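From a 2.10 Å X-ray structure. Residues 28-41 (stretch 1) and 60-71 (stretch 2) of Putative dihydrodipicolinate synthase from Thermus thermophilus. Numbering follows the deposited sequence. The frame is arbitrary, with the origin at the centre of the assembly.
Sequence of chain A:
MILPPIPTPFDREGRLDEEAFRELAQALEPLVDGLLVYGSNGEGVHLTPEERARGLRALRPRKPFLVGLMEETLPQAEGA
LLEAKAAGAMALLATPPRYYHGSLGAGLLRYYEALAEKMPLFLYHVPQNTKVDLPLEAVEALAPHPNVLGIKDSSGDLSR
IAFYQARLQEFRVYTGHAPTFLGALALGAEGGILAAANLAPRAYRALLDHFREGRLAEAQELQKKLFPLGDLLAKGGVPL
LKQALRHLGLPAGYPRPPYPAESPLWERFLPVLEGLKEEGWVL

Stretch 1, residues 28-41: LEPLVDGLLVYGSN
Stretch 2, residues 60-71: RPRKPFLVGLME

How does stretch 1 hold the loop that leads into the second strand? Residues 29-31 form a short 3-10 turn, and Glu29 (phi/psi -48/-40) points its side chain toward stretch 2 with chi1 and chi2 both t and chi3 at 56°. Its carboxylate meets two successive backbone amides: Arg62 N donates to Glu29 OE1 at 2.8 Å and Lys63 N to Glu29 OE2 at 2.9 Å. Pro61 packs beside it, its CB 3.4 Å from Glu29 OE2.

What does Lys63 give in return? Its side chain, m at chi1 and t at the three remaining angles, extends to the turn and brings its ammonium to backbone carbonyls. Lys63 NZ donates to Glu29 O at 2.9 Å and Val32 O at 2.8 Å, and weakly to Pro30 O at 3.3 Å. Water 2 joins this group, accepting from Lys63 NZ at 2.8 Å and donating to Pro30 O at 3.2 Å.

How do the two stretches come together before the strands pair? Water 3 donates to Asp33 O at 2.9 Å and Pro64 O at 2.7 Å, bridging the backbones of the two stretches. Gly34 is nearly fully extended (177/176), and its CA approaches Pro64 O at 3.6 Å in a CA-H...O contact; a CB here would lie 2.5 Å from that oxygen, a clash. Water 1 accepts from Leu35 N at 2.9 Å and lies 2.8 Å from Lys63 O.

What registers the strands? They run parallel, Leu36 beside Leu66 (CA to CA 4.6 Å) and Val37 beside Val67 (CA to CA 4.7 Å). Three nearly straight hydrogen bonds alternate in direction: Leu66 N to Leu35 O, 2.8 Å; Val37 N to Leu66 O, 2.8 Å; Gly68 N to Val37 O, 2.7 Å. Leu36 (chi1 t, chi2 p) and Leu66 (m, t) share one face, with Leu36 CD1 3.9 Å from Leu66 CB. Val37 and Val67, both t, share the other; Val37 CG2 also lies 4.2 Å from Phe65 CD1.

How does the pairing finish? Tyr38 turns the backbone to positive phi (63/42), with chi1 m and chi2 -29°. Its CD2 lies 4.1 Å from Val67 CG1, while Tyr38 O accepts a CA-H...O contact from Gly68 CA at 3.3 Å. A CB on Gly68 would fall 2.0 Å from Tyr38 O, so glycine permits this approach. Beyond it, the selenomethionine Met70 (m, t, t) points toward stretch 1, placing its CE 3.5 Å from Gly39 C and 3.4 Å from Ser40 N.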

ATOM      1  N   LEU A  28     -10.302 -35.077  12.178  1.00 18.92           N
ATOM      2  CA  LEU A  28     -10.227 -34.531  10.831  1.00 16.98           C
ATOM      3  C   LEU A  28      -9.374 -35.322   9.848  1.00 15.60           C
ATOM      4  O   LEU A  28      -9.724 -35.438   8.674  1.00 16.42           O
ATOM      5  CB  LEU A  28      -9.714 -33.084  10.888  1.00 20.03           C
ATOM      6  CG  LEU A  28     -10.621 -32.074  11.597  1.00 24.47           C
ATOM      7  CD1 LEU A  28      -9.888 -30.756  11.813  1.00 24.71           C
ATOM      8  CD2 LEU A  28     -11.871 -31.865  10.762  1.00 23.49           C
ATOM      9  N   GLU A  29      -8.258 -35.860  10.326  1.00 14.42           N
ATOM     10  CA  GLU A  29      -7.330 -36.596   9.471  1.00 15.11           C
ATOM     11  C   GLU A  29      -7.933 -37.652   8.540  1.00 14.19           C
ATOM     12  O   GLU A  29      -7.505 -37.779   7.392  1.00 18.08           O
ATOM     13  CB  GLU A  29      -6.221 -37.230  10.323  1.00 15.44           C
ATOM     14  CG  GLU A  29      -5.106 -37.858   9.494  1.00 19.48           C
ATOM     15  CD  GLU A  29      -3.930 -38.318  10.335  1.00 21.01           C
ATOM     16  OE1 GLU A  29      -4.141 -39.116  11.273  1.00 20.49           O
ATOM     17  OE2 GLU A  29      -2.792 -37.883  10.054  1.00 24.10           O
ATOM     18  N   PRO A  30      -8.926 -38.425   9.013  1.00 17.44           N
ATOM     19  CA  PRO A  30      -9.528 -39.450   8.149  1.00 16.32           C
ATOM     20  C   PRO A  30     -10.217 -38.881   6.909  1.00 18.94           C
ATOM     21  O   PRO A  30     -10.319 -39.545   5.874  1.00 20.22           O
ATOM     22  CB  PRO A  30     -10.524 -40.142   9.078  1.00 17.98           C
ATOM     23  CG  PRO A  30      -9.868 -40.013  10.420  1.00 19.82           C
ATOM     24  CD  PRO A  30      -9.405 -38.573  10.400  1.00 18.55           C
ATOM     25  N   LEU A  31     -10.685 -37.646   7.025  1.00 17.77           N
ATOM     26  CA  LEU A  31     -11.399 -36.982   5.941  1.00 16.20           C
ATOM     27  C   LEU A  31     -10.514 -36.293   4.912  1.00 15.90           C
ATOM     28  O   LEU A  31     -11.010 -35.837   3.878  1.00 17.69           O
ATOM     29  CB  LEU A  31     -12.364 -35.956   6.537  1.00 16.61           C
ATOM     30  CG  LEU A  31     -13.472 -36.522   7.429  1.00 16.66           C
ATOM     31  CD1 LEU A  31     -14.093 -35.419   8.269  1.00 13.45           C
ATOM     32  CD2 LEU A  31     -14.521 -37.189   6.549  1.00 18.85           C
ATOM     33  N   VAL A  32      -9.213 -36.228   5.181  1.00 16.87           N
ATOM     34  CA  VAL A  32      -8.277 -35.552   4.285  1.00 17.47           C
ATOM     35  C   VAL A  32      -7.037 -36.375   3.940  1.00 18.27           C
ATOM     36  O   VAL A  32      -6.810 -37.442   4.505  1.00 20.16           O
ATOM     37  CB  VAL A  32      -7.818 -34.211   4.911  1.00 17.81           C
ATOM     38  CG1 VAL A  32      -9.007 -33.267   5.050  1.00 13.40           C
ATOM     39  CG2 VAL A  32      -7.202 -34.467   6.288  1.00 13.02           C
ATOM     40  N   ASP A  33      -6.229 -35.863   3.016  1.00 15.56           N
ATOM     41  CA  ASP A  33      -5.011 -36.550   2.589  1.00 19.22           C
ATOM     42  C   ASP A  33      -3.878 -36.435   3.603  1.00 19.26           C
ATOM     43  O   ASP A  33      -2.953 -37.248   3.607  1.00 19.26           O
ATOM     44  CB  ASP A  33      -4.547 -35.993   1.243  1.00 19.14           C
ATOM     45  CG  ASP A  33      -5.500 -36.331   0.116  1.00 22.68           C
ATOM     46  OD1 ASP A  33      -5.556 -37.515  -0.273  1.00 23.38           O
ATOM     47  OD2 ASP A  33      -6.200 -35.417  -0.369  1.00 20.63           O
ATOM     48  N   GLY A  34      -3.953 -35.417   4.451  1.00 16.44           N
ATOM     49  CA  GLY A  34      -2.929 -35.206   5.453  1.00 18.41           C
ATOM     50  C   GLY A  34      -3.232 -33.938   6.222  1.00 18.87           C
ATOM     51  O   GLY A  34      -4.178 -33.223   5.895  1.00 20.98           O
ATOM     52  N   LEU A  35      -2.431 -33.650   7.239  1.00 18.53           N
ATOM     53  CA  LEU A  35      -2.649 -32.461   8.046  1.00 19.12           C
ATOM     54  C   LEU A  35      -1.478 -31.497   7.994  1.00 17.00           C
ATOM     55  O   LEU A  35      -0.334 -31.899   7.771  1.00 15.12           O
ATOM     56  CB  LEU A  35      -2.864 -32.845   9.513  1.00 15.03           C
ATOM     57  CG  LEU A  35      -3.960 -33.832   9.914  1.00 20.20           C
ATOM     58  CD1 LEU A  35      -3.823 -34.122  11.405  1.00 19.92           C
ATOM     59  CD2 LEU A  35      -5.339 -33.262   9.598  1.00 17.22           C
ATOM     60  N   LEU A  36      -1.781 -30.218   8.196  1.00 14.38           N
ATOM     61  CA  LEU A  36      -0.751 -29.193   8.277  1.00 14.90           C
ATOM     62  C   LEU A  36      -0.842 -28.703   9.714  1.00 14.69           C
ATOM     63  O   LEU A  36      -1.844 -28.098  10.106  1.00 17.48           O
ATOM     64  CB  LEU A  36      -1.017 -28.020   7.324  1.00 15.63           C
ATOM     65  CG  LEU A  36      -0.263 -26.731   7.704  1.00 13.80           C
ATOM     66  CD1 LEU A  36       1.236 -27.000   7.831  1.00 10.16           C
ATOM     67  CD2 LEU A  36      -0.521 -25.651   6.664  1.00 14.82           C
ATOM     68  N   VAL A  37       0.186 -28.994  10.504  1.00 13.70           N
ATOM     69  CA  VAL A  37       0.228 -28.571  11.901  1.00 13.83           C
ATOM     70  C   VAL A  37       0.985 -27.241  11.984  1.00 14.09           C
ATOM     71  O   VAL A  37       2.031 -27.078  11.365  1.00 14.98           O
ATOM     72  CB  VAL A  37       0.950 -29.620  12.787  1.00 18.33           C
ATOM     73  CG1 VAL A  37       0.934 -29.176  14.242  1.00 18.19           C
ATOM     74  CG2 VAL A  37       0.274 -30.975  12.644  1.00 17.00           C
ATOM     75  N   TYR A  38       0.439 -26.295  12.741  1.00 15.88           N
ATOM     76  CA  TYR A  38       1.046 -24.977  12.904  1.00 16.01           C
ATOM     77  C   TYR A  38       1.119 -24.188  11.598  1.00 18.21           C
ATOM     78  O   TYR A  38       2.130 -23.544  11.301  1.00 16.49           O
ATOM     79  CB  TYR A  38       2.452 -25.085  13.521  1.00 15.00           C
ATOM     80  CG  TYR A  38       2.492 -25.695  14.912  1.00 13.54           C
ATOM     81  CD1 TYR A  38       1.407 -25.573  15.783  1.00 16.48           C
ATOM     82  CD2 TYR A  38       3.625 -26.372  15.364  1.00 15.51           C
ATOM     83  CE1 TYR A  38       1.449 -26.110  17.072  1.00 14.32           C
ATOM     84  CE2 TYR A  38       3.680 -26.912  16.659  1.00 14.27           C
ATOM     85  CZ  TYR A  38       2.590 -26.777  17.502  1.00 15.79           C
ATOM     86  OH  TYR A  38       2.636 -27.292  18.777  1.00 18.79           O
ATOM     87  N   GLY A  39       0.044 -24.258  10.816  1.00 15.11           N
ATOM     88  CA  GLY A  39      -0.031 -23.506   9.576  1.00 12.77           C
ATOM     89  C   GLY A  39      -0.409 -22.091   9.977  1.00 14.35           C
ATOM     90  O   GLY A  39      -0.445 -21.795  11.169  1.00 13.12           O
ATOM     91  N   SER A  40      -0.700 -21.214   9.018  1.00 16.94           N
ATOM     92  CA  SER A  40      -1.056 -19.838   9.364  1.00 19.81           C
ATOM     93  C   SER A  40      -2.323 -19.740  10.219  1.00 20.82           C
ATOM     94  O   SER A  40      -2.494 -18.785  10.971  1.00 25.51           O
ATOM     95  CB  SER A  40      -1.200 -18.974   8.099  1.00 19.97           C
ATOM     96  OG  SER A  40      -2.202 -19.475   7.228  1.00 28.19           O
ATOM     97  N   ASN A  41      -3.209 -20.725  10.111  1.00 14.46           N
ATOM     98  CA  ASN A  41      -4.433 -20.731  10.913  1.00 19.17           C
ATOM     99  C   ASN A  41      -4.226 -21.507  12.217  1.00 19.25           C
ATOM    100  O   ASN A  41      -5.147 -21.630  13.027  1.00 18.37           O
ATOM    101  CB  ASN A  41      -5.585 -21.368  10.124  1.00 19.52           C
ATOM    102  CG  ASN A  41      -6.287 -20.379   9.210  1.00 24.69           C
ATOM    103  OD1 ASN A  41      -7.186 -19.646   9.637  1.00 22.97           O
ATOM    104  ND2 ASN A  41      -5.875 -20.345   7.944  1.00 27.86           N
ATOM    105  N   ARG A  60      -0.371 -37.529  17.056  1.00 27.61           N
ATOM    106  CA  ARG A  60       0.046 -38.813  16.512  1.00 32.11           C
ATOM    107  C   ARG A  60      -0.641 -39.017  15.163  1.00 28.89           C
ATOM    108  O   ARG A  60      -1.511 -39.872  15.019  1.00 27.36           O
ATOM    109  CB  ARG A  60      -0.330 -39.943  17.478  1.00 35.57           C
ATOM    110  CG  ARG A  60       0.518 -39.983  18.746  1.00 44.73           C
ATOM    111  CD  ARG A  60       1.942 -40.440  18.445  1.00 51.39           C
ATOM    112  NE  ARG A  60       2.777 -40.495  19.643  1.00 59.16           N
ATOM    113  CZ  ARG A  60       3.344 -39.438  20.221  1.00 61.30           C
ATOM    114  NH1 ARG A  60       3.176 -38.224  19.713  1.00 49.62           N
ATOM    115  NH2 ARG A  60       4.084 -39.597  21.311  1.00 63.20           N
ATOM    116  N   PRO A  61      -0.255 -38.221  14.155  1.00 25.83           N
ATOM    117  CA  PRO A  61      -0.849 -38.327  12.818  1.00 22.24           C
ATOM    118  C   PRO A  61      -0.617 -39.711  12.226  1.00 21.57           C
ATOM    119  O   PRO A  61       0.448 -40.288  12.414  1.00 22.26           O
ATOM    120  CB  PRO A  61      -0.114 -37.243  12.024  1.00 24.44           C
ATOM    121  CG  PRO A  61       0.311 -36.259  13.078  1.00 26.58           C
ATOM    122  CD  PRO A  61       0.768 -37.162  14.190  1.00 24.06           C
ATOM    123  N   ARG A  62      -1.611 -40.240  11.517  1.00 21.20           N
ATOM    124  CA  ARG A  62      -1.489 -41.556  10.889  1.00 17.96           C
ATOM    125  C   ARG A  62      -1.136 -41.379   9.415  1.00 22.63           C
ATOM    126  O   ARG A  62      -0.705 -42.321   8.746  1.00 25.80           O
ATOM    127  CB  ARG A  62      -2.802 -42.343  10.997  1.00 22.82           C
ATOM    128  CG  ARG A  62      -3.372 -42.445  12.407  1.00 25.33           C
ATOM    129  CD  ARG A  62      -4.502 -43.478  12.494  1.00 37.61           C
ATOM    130  NE  ARG A  62      -3.999 -44.850  12.422  1.00 42.96           N
ATOM    131  CZ  ARG A  62      -3.752 -45.508  11.294  1.00 44.64           C
ATOM    132  NH1 ARG A  62      -3.969 -44.932  10.119  1.00 48.05           N
ATOM    133  NH2 ARG A  62      -3.265 -46.741  11.341  1.00 45.23           N
ATOM    134  N   LYS A  63      -1.328 -40.163   8.910  1.00 18.30           N
ATOM    135  CA  LYS A  63      -1.030 -39.863   7.515  1.00 17.54           C
ATOM    136  C   LYS A  63       0.128 -38.873   7.436  1.00 18.23           C
ATOM    137  O   LYS A  63       0.385 -38.141   8.389  1.00 20.59           O
ATOM    138  CB  LYS A  63      -2.271 -39.274   6.832  1.00 15.84           C
ATOM    139  CG  LYS A  63      -3.483 -40.191   6.878  1.00 21.55           C
ATOM    140  CD  LYS A  63      -4.678 -39.602   6.145  1.00 18.67           C
ATOM    141  CE  LYS A  63      -5.883 -40.531   6.246  1.00 19.84           C
ATOM    142  NZ  LYS A  63      -7.071 -40.010   5.517  1.00 17.22           N
ATOM    143  N   PRO A  64       0.857 -38.851   6.305  1.00 17.99           N
ATOM    144  CA  PRO A  64       1.981 -37.917   6.163  1.00 19.44           C
ATOM    145  C   PRO A  64       1.494 -36.499   6.454  1.00 19.73           C
ATOM    146  O   PRO A  64       0.492 -36.057   5.896  1.00 21.39           O
ATOM    147  CB  PRO A  64       2.397 -38.095   4.705  1.00 16.20           C
ATOM    148  CG  PRO A  64       2.087 -39.547   4.450  1.00 20.13           C
ATOM    149  CD  PRO A  64       0.733 -39.716   5.116  1.00 18.62           C
ATOM    150  N   PHE A  65       2.200 -35.788   7.325  1.00 17.54           N
ATOM    151  CA  PHE A  65       1.791 -34.438   7.682  1.00 18.23           C
ATOM    152  C   PHE A  65       2.887 -33.403   7.495  1.00 17.48           C
ATOM    153  O   PHE A  65       4.069 -33.737   7.361  1.00 18.18           O
ATOM    154  CB  PHE A  65       1.299 -34.410   9.131  1.00 14.24           C
ATOM    155  CG  PHE A  65       2.368 -34.714  10.149  1.00 20.45           C
ATOM    156  CD1 PHE A  65       2.944 -33.692  10.900  1.00 16.72           C
ATOM    157  CD2 PHE A  65       2.779 -36.024  10.376  1.00 17.73           C
ATOM    158  CE1 PHE A  65       3.912 -33.971  11.868  1.00 21.40           C
ATOM    159  CE2 PHE A  65       3.746 -36.317  11.339  1.00 19.61           C
ATOM    160  CZ  PHE A  65       4.314 -35.288  12.089  1.00 19.45           C
ATOM    161  N   LEU A  66       2.472 -32.142   7.484  1.00 16.63           N
ATOM    162  CA  LEU A  66       3.385 -31.024   7.328  1.00 13.51           C
ATOM    163  C   LEU A  66       3.371 -30.212   8.610  1.00 14.32           C
ATOM    164  O   LEU A  66       2.376 -30.196   9.336  1.00 13.51           O
ATOM    165  CB  LEU A  66       2.940 -30.130   6.167  1.00 16.86           C
ATOM    166  CG  LEU A  66       2.830 -30.739   4.769  1.00 22.28           C
ATOM    167  CD1 LEU A  66       2.189 -29.721   3.831  1.00 22.41           C
ATOM    168  CD2 LEU A  66       4.212 -31.142   4.268  1.00 20.77           C
ATOM    169  N   VAL A  67       4.482 -29.547   8.893  1.00 15.72           N
ATOM    170  CA  VAL A  67       4.566 -28.704  10.075  1.00 13.56           C
ATOM    171  C   VAL A  67       5.026 -27.318   9.647  1.00 15.85           C
ATOM    172  O   VAL A  67       6.048 -27.173   8.974  1.00 15.08           O
ATOM    173  CB  VAL A  67       5.558 -29.265  11.112  1.00 18.20           C
ATOM    174  CG1 VAL A  67       5.625 -28.332  12.319  1.00 14.22           C
ATOM    175  CG2 VAL A  67       5.119 -30.654  11.546  1.00 14.86           C
ATOM    176  N   GLY A  68       4.261 -26.303  10.028  1.00 10.87           N
ATOM    177  CA  GLY A  68       4.629 -24.945   9.674  1.00 12.96           C
ATOM    178  C   GLY A  68       5.759 -24.465  10.566  1.00 16.51           C
ATOM    179  O   GLY A  68       5.762 -24.743  11.765  1.00 14.49           O
ATOM    180  N   LEU A  69       6.728 -23.761   9.985  1.00 13.87           N
ATOM    181  CA  LEU A  69       7.847 -23.237  10.753  1.00 14.09           C
ATOM    182  C   LEU A  69       7.933 -21.742  10.485  1.00 17.14           C
ATOM    183  O   LEU A  69       8.295 -21.305   9.386  1.00 15.31           O
ATOM    184  CB  LEU A  69       9.157 -23.934  10.361  1.00 16.69           C
ATOM    185  CG  LEU A  69      10.349 -23.662  11.284  1.00 16.90           C
ATOM    186  CD1 LEU A  69      11.368 -24.776  11.135  1.00 21.52           C
ATOM    187  CD2 LEU A  69      10.965 -22.317  10.967  1.00 15.89           C
HETATM  188  N   MSE A  70       7.570 -20.960  11.494  1.00 13.96           N
HETATM  189  CA  MSE A  70       7.600 -19.517  11.368  1.00 15.24           C
HETATM  190  C   MSE A  70       8.480 -18.899  12.448  1.00 17.89           C
HETATM  191  O   MSE A  70       8.038 -18.673  13.576  1.00 18.98           O
HETATM  192  CB  MSE A  70       6.187 -18.969  11.465  1.00 13.23           C
HETATM  193  CG  MSE A  70       5.245 -19.687  10.536  1.00 20.55           C
HETATM  194 SE   MSE A  70       3.506 -18.912  10.550  1.00 39.22          SE
HETATM  195  CE  MSE A  70       2.578 -20.340   9.624  1.00 25.81           C
ATOM    196  N   GLU A  71       9.736 -18.645  12.088  1.00 15.97           N
ATOM    197  CA  GLU A  71      10.708 -18.059  13.001  1.00 17.31           C
ATOM    198  C   GLU A  71      11.368 -16.871  12.311  1.00 18.14           C
ATOM    199  O   GLU A  71      11.261 -16.708  11.093  1.00 19.14           O
ATOM    200  CB  GLU A  71      11.775 -19.085  13.399  1.00 16.37           C
ATOM    201  CG  GLU A  71      11.259 -20.327  14.120  1.00 17.92           C
ATOM    202  CD  GLU A  71      10.517 -20.015  15.409  1.00 23.85           C
ATOM    203  OE1 GLU A  71      10.900 -19.059  16.116  1.00 22.61           O
ATOM    204  OE2 GLU A  71       9.550 -20.742  15.725  1.00 25.38           O
TER
HETATM  205  O   HOH W   1      -1.514 -36.115   8.495  1.00 17.49           O
HETATM  206  O   HOH W   2      -8.664 -42.278   5.569  1.00 21.06           O
HETATM  207  O   HOH W   3      -0.229 -36.382   3.284  1.00 28.74           O